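PDB 6MLX: leucine-rich repeat protein TpLRR, which is of unknown function but is probably secreted to the periplasm of Treponema pallidum, where its leucine-rich repeats may serve in binding other molecules. Local coordinates for residues A[11-16]-A[20-25]; A[35-38]-A[44-47]; A[108-113]-A[120-125]. All blocks are in the same frame, centred on the assembly; numbering follows the deposited sequence.

Contact 1 (A[11-16]-A[20-25])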
ATOM      1  N   PHE A  11     -12.140  14.864 -13.134  1.00 31.97           N
ATOM      2  CA  PHE A  11     -10.748  14.431 -13.268  1.00 31.87           C
ATOM      3  C   PHE A  11     -10.045  15.126 -14.426  1.00 31.75           C
ATOM      4  O   PHE A  11     -10.631  15.331 -15.492  1.00 31.74           O
ATOM      5  CB  PHE A  11     -10.629  12.912 -13.505  1.00 31.85           C
ATOM      6  CG  PHE A  11     -11.368  12.098 -12.515  1.00 32.00           C
ATOM      7  CD1 PHE A  11     -10.774  11.731 -11.320  1.00 31.98           C
ATOM      8  CD2 PHE A  11     -12.684  11.724 -12.761  1.00 32.16           C
ATOM      9  CE1 PHE A  11     -11.470  10.993 -10.393  1.00 32.09           C
ATOM     10  CE2 PHE A  11     -13.391  10.989 -11.841  1.00 32.26           C
ATOM     11  CZ  PHE A  11     -12.778  10.616 -10.651  1.00 32.23           C
ATOM     12  N   GLN A  12      -8.774  15.461 -14.207  1.00 30.98           N
ATOM     13  CA  GLN A  12      -7.824  15.702 -15.277  1.00 30.88           C
ATOM     14  C   GLN A  12      -7.098  14.400 -15.584  1.00 30.90           C
ATOM     15  O   GLN A  12      -6.767  13.628 -14.669  1.00 30.89           O
ATOM     16  CB  GLN A  12      -6.819  16.786 -14.880  1.00 30.63           C
ATOM     17  CG  GLN A  12      -7.489  18.079 -14.465  1.00 30.67           C
ATOM     18  CD  GLN A  12      -6.515  19.197 -14.179  1.00 30.59           C
ATOM     19  OE1 GLN A  12      -5.315  18.976 -13.974  1.00 30.35           O
ATOM     20  NE2 GLN A  12      -7.029  20.418 -14.172  1.00 30.50           N
ATOM     21  N   TYR A  13      -6.833  14.176 -16.874  1.00 30.59           N
ATOM     22  CA  TYR A  13      -6.282  12.915 -17.357  1.00 30.56           C
ATOM     23  C   TYR A  13      -5.481  13.146 -18.626  1.00 30.55           C
ATOM     24  O   TYR A  13      -5.644  14.155 -19.319  1.00 30.51           O
ATOM     25  CB  TYR A  13      -7.382  11.883 -17.656  1.00 30.71           C
ATOM     26  CG  TYR A  13      -8.406  12.366 -18.661  1.00 30.82           C
ATOM     27  CD1 TYR A  13      -8.257  12.123 -20.021  1.00 30.85           C
ATOM     28  CD2 TYR A  13      -9.524  13.067 -18.243  1.00 30.91           C
ATOM     29  CE1 TYR A  13      -9.209  12.578 -20.942  1.00 30.88           C
ATOM     30  CE2 TYR A  13     -10.469  13.519 -19.142  1.00 31.01           C
ATOM     31  CZ  TYR A  13     -10.306  13.274 -20.492  1.00 31.07           C
ATOM     32  OH  TYR A  13     -11.261  13.736 -21.374  1.00 31.12           O
ATOM     33  N   GLY A  14      -4.613  12.174 -18.922  1.00 30.49           N
ATOM     34  CA  GLY A  14      -3.935  12.106 -20.198  1.00 30.43           C
ATOM     35  C   GLY A  14      -4.111  10.739 -20.834  1.00 30.58           C
ATOM     36  O   GLY A  14      -4.773   9.850 -20.284  1.00 30.63           O
ATOM     37  N   LEU A  15      -3.527  10.603 -22.020  1.00 30.56           N
ATOM     38  CA  LEU A  15      -3.438   9.321 -22.697  1.00 30.53           C
ATOM     39  C   LEU A  15      -2.190   8.581 -22.230  1.00 30.45           C
ATOM     40  O   LEU A  15      -1.192   9.187 -21.814  1.00 30.27           O
ATOM     41  CB  LEU A  15      -3.396   9.490 -24.225  1.00 30.45           C
ATOM     42  CG  LEU A  15      -4.711   9.536 -25.017  1.00 30.63           C
ATOM     43  CD1 LEU A  15      -4.481   9.336 -26.519  1.00 30.51           C
ATOM     44  CD2 LEU A  15      -5.702   8.498 -24.509  1.00 30.75           C
ATOM     45  N   THR A  16      -2.268   7.251 -22.280  1.00 30.88           N
ATOM     46  CA  THR A  16      -1.097   6.416 -22.098  1.00 30.79           C
ATOM     47  C   THR A  16      -0.241   6.434 -23.374  1.00 30.66           C
ATOM     48  O   THR A  16      -0.755   6.703 -24.467  1.00 30.59           O
ATOM     49  CB  THR A  16      -1.534   4.997 -21.772  1.00 30.81           C
ATOM     50  OG1 THR A  16      -0.397   4.232 -21.337  1.00 30.66           O
ATOM     51  CG2 THR A  16      -2.163   4.329 -23.004  1.00 30.67           C
ATOM     52  N   ASP A  20      -4.090   3.782 -25.845  1.00 30.91           N
ATOM     53  CA  ASP A  20      -5.105   2.772 -25.589  1.00 30.91           C
ATOM     54  C   ASP A  20      -5.757   2.899 -24.218  1.00 30.97           C
ATOM     55  O   ASP A  20      -6.694   2.142 -23.922  1.00 31.00           O
ATOM     56  CB  ASP A  20      -4.476   1.381 -25.726  1.00 30.65           C
ATOM     57  CG  ASP A  20      -3.264   1.209 -24.832  1.00 30.54           C
ATOM     58  OD1 ASP A  20      -2.268   1.929 -25.053  1.00 30.46           O
ATOM     59  OD2 ASP A  20      -3.299   0.348 -23.918  1.00 30.68           O
ATOM     60  N   GLY A  21      -5.286   3.811 -23.370  1.00 30.76           N
ATOM     61  CA  GLY A  21      -5.799   3.910 -22.015  1.00 30.90           C
ATOM     62  C   GLY A  21      -5.630   5.296 -21.434  1.00 30.92           C
ATOM     63  O   GLY A  21      -4.810   6.099 -21.895  1.00 30.87           O
ATOM     64  N   ILE A  22      -6.414   5.560 -20.392  1.00 30.70           N
ATOM     65  CA  ILE A  22      -6.476   6.859 -19.728  1.00 30.75           C
ATOM     66  C   ILE A  22      -5.683   6.783 -18.430  1.00 30.83           C
ATOM     67  O   ILE A  22      -5.863   5.844 -17.639  1.00 30.84           O
ATOM     68  CB  ILE A  22      -7.939   7.267 -19.458  1.00 30.97           C
ATOM     69  CG1 ILE A  22      -8.733   7.359 -20.767  1.00 30.95           C
ATOM     70  CG2 ILE A  22      -8.017   8.590 -18.701  1.00 30.98           C
ATOM     71  CD1 ILE A  22      -8.120   8.301 -21.781  1.00 30.81           C
ATOM     72  N   ILE A  23      -4.796   7.757 -18.220  1.00 30.50           N
ATOM     73  CA  ILE A  23      -4.070   7.959 -16.971  1.00 30.43           C
ATOM     74  C   ILE A  23      -4.728   9.116 -16.231  1.00 30.48           C
ATOM     75  O   ILE A  23      -4.805  10.228 -16.764  1.00 30.40           O
ATOM     76  CB  ILE A  23      -2.590   8.271 -17.231  1.00 30.32           C
ATOM     77  CG1 ILE A  23      -1.915   7.112 -17.980  1.00 30.25           C
ATOM     78  CG2 ILE A  23      -1.879   8.673 -15.908  1.00 30.26           C
ATOM     79  CD1 ILE A  23      -0.529   7.431 -18.535  1.00 30.20           C
ATOM     80  N   ILE A  24      -5.200   8.872 -15.011  1.00 30.39           N
ATOM     81  CA  ILE A  24      -5.841   9.927 -14.226  1.00 30.38           C
ATOM     82  C   ILE A  24      -4.757  10.722 -13.505  1.00 30.34           C
ATOM     83  O   ILE A  24      -3.997  10.172 -12.701  1.00 30.26           O
ATOM     84  CB  ILE A  24      -6.855   9.349 -13.231  1.00 30.56           C
ATOM     85  CG1 ILE A  24      -7.956   8.591 -13.963  1.00 30.67           C
ATOM     86  CG2 ILE A  24      -7.475  10.461 -12.388  1.00 30.56           C
ATOM     87  CD1 ILE A  24      -8.846   9.461 -14.811  1.00 30.69           C
ATOM     88  N   THR A  25      -4.675  12.019 -13.805  1.00 30.32           N
ATOM     89  CA  THR A  25      -3.621  12.861 -13.263  1.00 30.15           C
ATOM     90  C   THR A  25      -4.086  13.731 -12.106  1.00 30.14           C
ATOM     91  O   THR A  25      -3.251  14.143 -11.294  1.00 30.04           O
ATOM     92  CB  THR A  25      -3.027  13.755 -14.361  1.00 30.03           C
ATOM     93  OG1 THR A  25      -4.054  14.602 -14.893  1.00 30.06           O
ATOM     94  CG2 THR A  25      -2.479  12.906 -15.476  1.00 30.04           C
TER

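Contact 2 (A[35-38]-A[44-47])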
ATOM      1  N   VAL A  35     -15.935   6.991  -7.252  1.00 32.89           N
ATOM      2  CA  VAL A  35     -15.885   5.735  -7.982  1.00 32.92           C
ATOM      3  C   VAL A  35     -15.213   6.071  -9.305  1.00 32.90           C
ATOM      4  O   VAL A  35     -15.842   6.629 -10.212  1.00 32.86           O
ATOM      5  CB  VAL A  35     -17.267   5.111  -8.193  1.00 32.96           C
ATOM      6  CG1 VAL A  35     -17.134   3.830  -9.011  1.00 32.91           C
ATOM      7  CG2 VAL A  35     -17.946   4.835  -6.859  1.00 33.10           C
ATOM      8  N   LEU A  36     -13.925   5.768  -9.395  1.00 32.40           N
ATOM      9  CA  LEU A  36     -13.161   6.063 -10.592  1.00 32.24           C
ATOM     10  C   LEU A  36     -13.766   5.346 -11.794  1.00 32.27           C
ATOM     11  O   LEU A  36     -13.916   4.111 -11.761  1.00 32.21           O
ATOM     12  CB  LEU A  36     -11.717   5.616 -10.412  1.00 32.20           C
ATOM     13  CG  LEU A  36     -10.782   6.213 -11.443  1.00 32.07           C
ATOM     14  CD1 LEU A  36     -10.648   7.681 -11.114  1.00 32.01           C
ATOM     15  CD2 LEU A  36      -9.432   5.501 -11.429  1.00 32.00           C
ATOM     16  N   PRO A  37     -14.104   6.067 -12.872  1.00 32.40           N
ATOM     17  CA  PRO A  37     -14.701   5.410 -14.040  1.00 32.32           C
ATOM     18  C   PRO A  37     -13.762   4.367 -14.624  1.00 32.20           C
ATOM     19  O   PRO A  37     -12.548   4.559 -14.696  1.00 32.12           O
ATOM     20  CB  PRO A  37     -14.934   6.569 -15.023  1.00 32.34           C
ATOM     21  CG  PRO A  37     -13.887   7.593 -14.647  1.00 32.26           C
ATOM     22  CD  PRO A  37     -13.830   7.498 -13.123  1.00 32.34           C
ATOM     23  N   SER A  38     -14.339   3.244 -15.037  1.00 31.89           N
ATOM     24  CA  SER A  38     -13.546   2.220 -15.698  1.00 31.78           C
ATOM     25  C   SER A  38     -13.066   2.664 -17.066  1.00 31.63           C
ATOM     26  O   SER A  38     -12.129   2.065 -17.604  1.00 31.50           O
ATOM     27  CB  SER A  38     -14.365   0.942 -15.821  1.00 31.79           C
ATOM     28  OG  SER A  38     -15.622   1.252 -16.392  1.00 31.93           O
ATOM     29  N   PRO A  44     -10.080   2.563 -21.559  1.00 30.93           N
ATOM     30  CA  PRO A  44     -10.031   2.111 -20.167  1.00 30.92           C
ATOM     31  C   PRO A  44      -9.084   2.964 -19.329  1.00 30.99           C
ATOM     32  O   PRO A  44      -8.050   3.449 -19.804  1.00 30.83           O
ATOM     33  CB  PRO A  44      -9.515   0.674 -20.289  1.00 30.78           C
ATOM     34  CG  PRO A  44      -8.642   0.720 -21.510  1.00 30.63           C
ATOM     35  CD  PRO A  44      -9.400   1.618 -22.464  1.00 30.66           C
ATOM     36  N   VAL A  45      -9.455   3.134 -18.058  1.00 30.83           N
ATOM     37  CA  VAL A  45      -8.659   3.901 -17.105  1.00 30.89           C
ATOM     38  C   VAL A  45      -7.671   2.942 -16.442  1.00 30.82           C
ATOM     39  O   VAL A  45      -8.067   2.086 -15.642  1.00 30.83           O
ATOM     40  CB  VAL A  45      -9.548   4.597 -16.068  1.00 31.03           C
ATOM     41  CG1 VAL A  45      -8.692   5.245 -14.990  1.00 31.00           C
ATOM     42  CG2 VAL A  45     -10.445   5.637 -16.737  1.00 31.10           C
ATOM     43  N   VAL A  46      -6.383   3.094 -16.760  1.00 30.31           N
ATOM     44  CA  VAL A  46      -5.375   2.087 -16.428  1.00 30.26           C
ATOM     45  C   VAL A  46      -4.374   2.535 -15.368  1.00 30.28           C
ATOM     46  O   VAL A  46      -3.590   1.694 -14.891  1.00 30.14           O
ATOM     47  CB  VAL A  46      -4.615   1.622 -17.688  1.00 30.09           C
ATOM     48  CG1 VAL A  46      -5.566   0.921 -18.643  1.00 30.14           C
ATOM     49  CG2 VAL A  46      -3.962   2.801 -18.361  1.00 30.03           C
ATOM     50  N   GLU A  47      -4.353   3.814 -14.992  1.00 30.10           N
ATOM     51  CA  GLU A  47      -3.337   4.293 -14.067  1.00 30.07           C
ATOM     52  C   GLU A  47      -3.872   5.462 -13.249  1.00 30.19           C
ATOM     53  O   GLU A  47      -4.607   6.309 -13.767  1.00 30.18           O
ATOM     54  CB  GLU A  47      -2.073   4.696 -14.825  1.00 29.95           C
ATOM     55  CG  GLU A  47      -0.985   5.321 -13.970  1.00 30.02           C
ATOM     56  CD  GLU A  47       0.305   5.530 -14.747  1.00 29.84           C
ATOM     57  OE1 GLU A  47       1.121   6.384 -14.350  1.00 29.82           O
ATOM     58  OE2 GLU A  47       0.500   4.835 -15.764  1.00 29.71           O
TER

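Contact 3 (A[108-113]-A[120-125])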
ATOM      1  N   ILE A 108      -7.076  -2.891   4.384  1.00 30.14           N
ATOM      2  CA  ILE A 108      -6.983  -2.882   2.932  1.00 29.98           C
ATOM      3  C   ILE A 108      -6.823  -4.325   2.475  1.00 29.95           C
ATOM      4  O   ILE A 108      -6.169  -5.132   3.139  1.00 29.99           O
ATOM      5  CB  ILE A 108      -5.828  -1.967   2.467  1.00 29.93           C
ATOM      6  CG1 ILE A 108      -5.860  -1.748   0.958  1.00 29.77           C
ATOM      7  CG2 ILE A 108      -4.489  -2.520   2.921  1.00 29.97           C
ATOM      8  CD1 ILE A 108      -4.827  -0.727   0.509  1.00 29.69           C
ATOM      9  N   VAL A 109      -7.491  -4.664   1.379  1.00 29.86           N
ATOM     10  CA  VAL A 109      -7.456  -6.009   0.825  1.00 29.82           C
ATOM     11  C   VAL A 109      -6.694  -5.941  -0.492  1.00 29.64           C
ATOM     12  O   VAL A 109      -7.122  -5.259  -1.430  1.00 29.49           O
ATOM     13  CB  VAL A 109      -8.860  -6.591   0.613  1.00 29.80           C
ATOM     14  CG1 VAL A 109      -8.747  -7.962  -0.018  1.00 29.70           C
ATOM     15  CG2 VAL A 109      -9.641  -6.658   1.929  1.00 30.01           C
ATOM     16  N   PHE A 110      -5.587  -6.627  -0.554  1.00 29.34           N
ATOM     17  CA  PHE A 110      -4.767  -6.569  -1.760  1.00 29.17           C
ATOM     18  C   PHE A 110      -5.221  -7.607  -2.781  1.00 29.06           C
ATOM     19  O   PHE A 110      -5.498  -8.750  -2.422  1.00 28.93           O
ATOM     20  CB  PHE A 110      -3.312  -6.810  -1.435  1.00 29.18           C
ATOM     21  CG  PHE A 110      -2.670  -5.703  -0.675  1.00 29.35           C
ATOM     22  CD1 PHE A 110      -2.624  -4.422  -1.194  1.00 29.32           C
ATOM     23  CD2 PHE A 110      -2.091  -5.947   0.555  1.00 29.52           C
ATOM     24  CE1 PHE A 110      -2.022  -3.401  -0.496  1.00 29.41           C
ATOM     25  CE2 PHE A 110      -1.470  -4.934   1.250  1.00 29.65           C
ATOM     26  CZ  PHE A 110      -1.435  -3.663   0.735  1.00 29.52           C
ATOM     27  N   PRO A 111      -5.275  -7.225  -4.055  1.00 29.36           N
ATOM     28  CA  PRO A 111      -5.725  -8.159  -5.091  1.00 29.17           C
ATOM     29  C   PRO A 111      -4.693  -9.228  -5.393  1.00 29.02           C
ATOM     30  O   PRO A 111      -3.483  -9.048  -5.209  1.00 28.90           O
ATOM     31  CB  PRO A 111      -5.938  -7.261  -6.313  1.00 29.11           C
ATOM     32  CG  PRO A 111      -5.031  -6.116  -6.085  1.00 29.11           C
ATOM     33  CD  PRO A 111      -5.025  -5.878  -4.593  1.00 29.28           C
ATOM     34  N   ARG A 112      -5.198 -10.352  -5.909  1.00 28.83           N
ATOM     35  CA  ARG A 112      -4.324 -11.456  -6.281  1.00 28.68           C
ATOM     36  C   ARG A 112      -3.339 -11.084  -7.387  1.00 28.45           C
ATOM     37  O   ARG A 112      -2.399 -11.842  -7.636  1.00 28.25           O
ATOM     38  CB  ARG A 112      -5.184 -12.664  -6.686  1.00 28.80           C
ATOM     39  CG  ARG A 112      -4.388 -13.950  -6.962  1.00 28.75           C
ATOM     40  CD  ARG A 112      -5.097 -15.162  -6.391  1.00 28.97           C
ATOM     41  NE  ARG A 112      -4.592 -16.441  -6.886  1.00 28.68           N
ATOM     42  CZ  ARG A 112      -5.394 -17.485  -7.074  1.00 28.64           C
ATOM     43  NH1 ARG A 112      -4.910 -18.641  -7.510  1.00 28.34           N
ATOM     44  NH2 ARG A 112      -6.701 -17.359  -6.823  1.00 28.75           N
ATOM     45  N   SER A 113      -3.487  -9.921  -8.019  1.00 28.51           N
ATOM     46  CA  SER A 113      -2.585  -9.504  -9.079  1.00 28.35           C
ATOM     47  C   SER A 113      -1.412  -8.642  -8.607  1.00 28.32           C
ATOM     48  O   SER A 113      -0.499  -8.381  -9.403  1.00 28.08           O
ATOM     49  CB  SER A 113      -3.367  -8.730 -10.135  1.00 28.30           C
ATOM     50  OG  SER A 113      -4.123  -7.687  -9.515  1.00 28.53           O
ATOM     51  N   ASP A 120       7.945   2.936   1.518  1.00 27.98           N
ATOM     52  CA  ASP A 120       7.158   3.845   2.363  1.00 27.93           C
ATOM     53  C   ASP A 120       5.695   3.962   1.927  1.00 28.09           C
ATOM     54  O   ASP A 120       5.050   4.988   2.167  1.00 27.96           O
ATOM     55  CB  ASP A 120       7.802   5.240   2.422  1.00 27.55           C
ATOM     56  CG  ASP A 120       9.200   5.208   3.035  1.00 27.46           C
ATOM     57  OD1 ASP A 120       9.310   5.135   4.266  1.00 27.65           O
ATOM     58  OD2 ASP A 120      10.195   5.217   2.289  1.00 27.30           O
ATOM     59  N   VAL A 121       5.140   2.912   1.311  1.00 28.11           N
ATOM     60  CA  VAL A 121       3.815   3.041   0.709  1.00 28.14           C
ATOM     61  C   VAL A 121       2.762   3.294   1.778  1.00 28.29           C
ATOM     62  O   VAL A 121       1.867   4.129   1.600  1.00 28.19           O
ATOM     63  CB  VAL A 121       3.476   1.804  -0.143  1.00 28.28           C
ATOM     64  CG1 VAL A 121       1.963   1.707  -0.356  1.00 28.34           C
ATOM     65  CG2 VAL A 121       4.194   1.885  -1.496  1.00 28.08           C
ATOM     66  N   PHE A 122       2.851   2.591   2.905  1.00 28.27           N
ATOM     67  CA  PHE A 122       1.908   2.778   3.999  1.00 28.38           C
ATOM     68  C   PHE A 122       2.568   3.463   5.186  1.00 28.34           C
ATOM     69  O   PHE A 122       2.141   3.293   6.328  1.00 28.46           O
ATOM     70  CB  PHE A 122       1.275   1.443   4.388  1.00 28.61           C
ATOM     71  CG  PHE A 122       0.522   0.806   3.253  1.00 28.62           C
ATOM     72  CD1 PHE A 122      -0.738   1.274   2.891  1.00 28.58           C
ATOM     73  CD2 PHE A 122       1.096  -0.215   2.503  1.00 28.65           C
ATOM     74  CE1 PHE A 122      -1.424   0.713   1.819  1.00 28.57           C
ATOM     75  CE2 PHE A 122       0.417  -0.785   1.446  1.00 28.56           C
ATOM     76  CZ  PHE A 122      -0.839  -0.313   1.088  1.00 28.54           C
ATOM     77  N   SER A 123       3.613   4.245   4.914  1.00 28.42           N
ATOM     78  CA  SER A 123       4.270   5.045   5.943  1.00 28.36           C
ATOM     79  C   SER A 123       3.250   5.914   6.670  1.00 28.32           C
ATOM     80  O   SER A 123       2.435   6.592   6.040  1.00 28.18           O
ATOM     81  CB  SER A 123       5.359   5.919   5.302  1.00 28.03           C
ATOM     82  OG  SER A 123       6.018   6.710   6.288  1.00 27.99           O
ATOM     83  N   SER A 124       3.273   5.857   8.002  1.00 28.42           N
ATOM     84  CA  SER A 124       2.378   6.651   8.858  1.00 28.43           C
ATOM     85  C   SER A 124       0.900   6.351   8.618  1.00 28.59           C
ATOM     86  O   SER A 124       0.042   7.209   8.835  1.00 28.55           O
ATOM     87  CB  SER A 124       2.633   8.156   8.697  1.00 28.16           C
ATOM     88  OG  SER A 124       3.873   8.514   9.277  1.00 28.07           O
ATOM     89  N   CYS A 125       0.574   5.139   8.169  1.00 28.49           N
ATOM     90  CA  CYS A 125      -0.826   4.708   8.151  1.00 28.62           C
ATOM     91  C   CYS A 125      -1.175   4.196   9.547  1.00 28.84           C
ATOM     92  O   CYS A 125      -1.169   2.997   9.833  1.00 29.01           O
ATOM     93  CB  CYS A 125      -1.059   3.664   7.069  1.00 28.65           C
ATOM     94  SG  CYS A 125      -1.164   4.405   5.430  1.00 28.47           S
TER

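Contact 1 (A[11-16]-A[20-25])
Gln-12 O is gripped by two donors of Thr-25. The backbone N of Thr-25 lies 2.8 Å from Gln-12 O, and the Thr-25 hydroxyl adds a weak bond to the same oxygen. The hydroxyl reaches it because OG1 stands between the backbone N and the carbonyl carbon, chi1 61°. Further along, Gly-14 and Ile-23 form an antiparallel hydrogen-bonded pair. Gly-14 N to Ile-23 O and Ile-23 N to Gly-14 O are both 2.9 Å. Thr-16 N then bonds to Gly-21 O near the turn. The two segments are the arms of a beta hairpin, whose second strand also pairs in parallel with strand 43-48. Tyr-13, Leu-15, Ile-22 and Ile-24 share one face of the hairpin. On that face Ile-22 reaches two residues by separate branches. Its CG2 meets Tyr-13 CB at 3.5 Å and lies obliquely to the tyrosine ring. Its CD1 touches Leu-15 CD2 at 3.7 Å. Ile-24 CG2 approaches Phe-11 CD1 obliquely at 3.7 Å, and the Phe-11 ring also meets that of Tyr-27. On the opposite face Ile-23 CD1 reaches across to Thr-16 CA, 3.7 Å away. Gly-21 N is buried by the contact and has no hydrogen-bond partner in the model.

Contact 2 (A[35-38]-A[44-47])
Ser-38 and Val-45 come together through one backbone hydrogen bond, from Val-45 N to Ser-38 O at 2.9 Å. The N-H points nearly straight at the oxygen, with an angle of 165° at the hydrogen. The donor nevertheless sits well above the carbonyl plane, 49° out of it, so it is not on a lone pair. Pro-44 supports the same oxygen with a CA-H...O contact, its CA 3.3 Å from Ser-38 O. The Ser-67 hydroxyl is hydrogen-bonded to Val-45 O and makes a weak second bond to Ser-38 O.

Val-45 is the side chain that carries the packing. Its two methyls go to different partners. CG1 is anti to the backbone N, chi1 173°, and meets Leu-36 CD2 at 3.6 Å. CG2 lies beside the backbone N and comes within 3.1 Å of Pro-37 O. This is a close approach of a methyl to a carbonyl oxygen. The same methyl is more loosely placed against the proline ring, with Pro-37 CG 4.5 Å from Val-45 CG2.

The contact joins the loop between strands 33-35 and 39-40 to strand 43-48. Strand 39-40 pairs antiparallel with strand 43-48, and strand 43-48 in turn runs parallel to strand 70-71. From there the short parallel strands follow one another along the repeat solenoid, up to strand 139-140. Leu-36 and Val-45 both also touch Ile-24, and Leu-36 and Pro-37 both touch Phe-11, so the N-terminal hairpin covers this loop. The CB of Ser-38 points away from strand 43-48, and its OG is hydrogen-bonded to Glu-5 OE2.

Contact 3 (A[108-113]-A[120-125])
Phe-110 and Phe-122 have similar first torsions, chi1 -70° and -60°. In each, CG is anti to the carbonyl carbon, and the two rings are extended toward each other from opposite directions. Their nearest atoms are Phe-110 CZ and Phe-122 CZ, 3.4 Å apart, with Phe-122 CE2 3.5 Å from Phe-110 CZ. Phe-122 CE2 lies in the plane of the Phe-110 ring, at its edge. Phe-110 comes to the Phe-122 ring obliquely. The planes are turned 60° apart and the centroids are 5.7 Å apart. Ile-108 adds a third apolar group. Its extended chain brings CD1 to Phe-122 CE1 at 3.9 Å. Val-121 CG1, from the preceding residue, sits over one face of the Phe-122 ring, offset toward its rim. No hydrogen bond links the segments, and the contact is wholly apolar. It lies in the buried interior of the leucine-rich repeat solenoid. Phe-122 meets the ring of Phe-99 with nearly parallel planes. Phe-110 and Val-121 touch Ile-94 of strand 93-94, while Phe-110 also packs on Leu-133. In sequence the two segments lie on either side of strand 116-117, which pairs in parallel with strands 93-94 and 139-140.

Overall arrangement
The chain enters through contact 1, where 11-16 and 20-25 close a short hairpin. Contact 2 follows, with 35-38 meeting 44-47 across the turn region that includes strand 39-40. Contact 3 comes much later, and its segments, 108-113 and 120-125, enclose strand 116-117. The three are in series, and none nests in or crosses another. Contacts 1 and 2 touch directly: Ile-22 N and Ile-24 N probably bond to Pro-44 O and Glu-47 O, which sets strands 22-27 and 43-48 side by side. Together they tie the N-terminal hairpin to strand 43-48, at the N-terminal end of the run of parallel strands. Contact 3 lies near the chain's centre, its centre about 19 Å from that of contact 2.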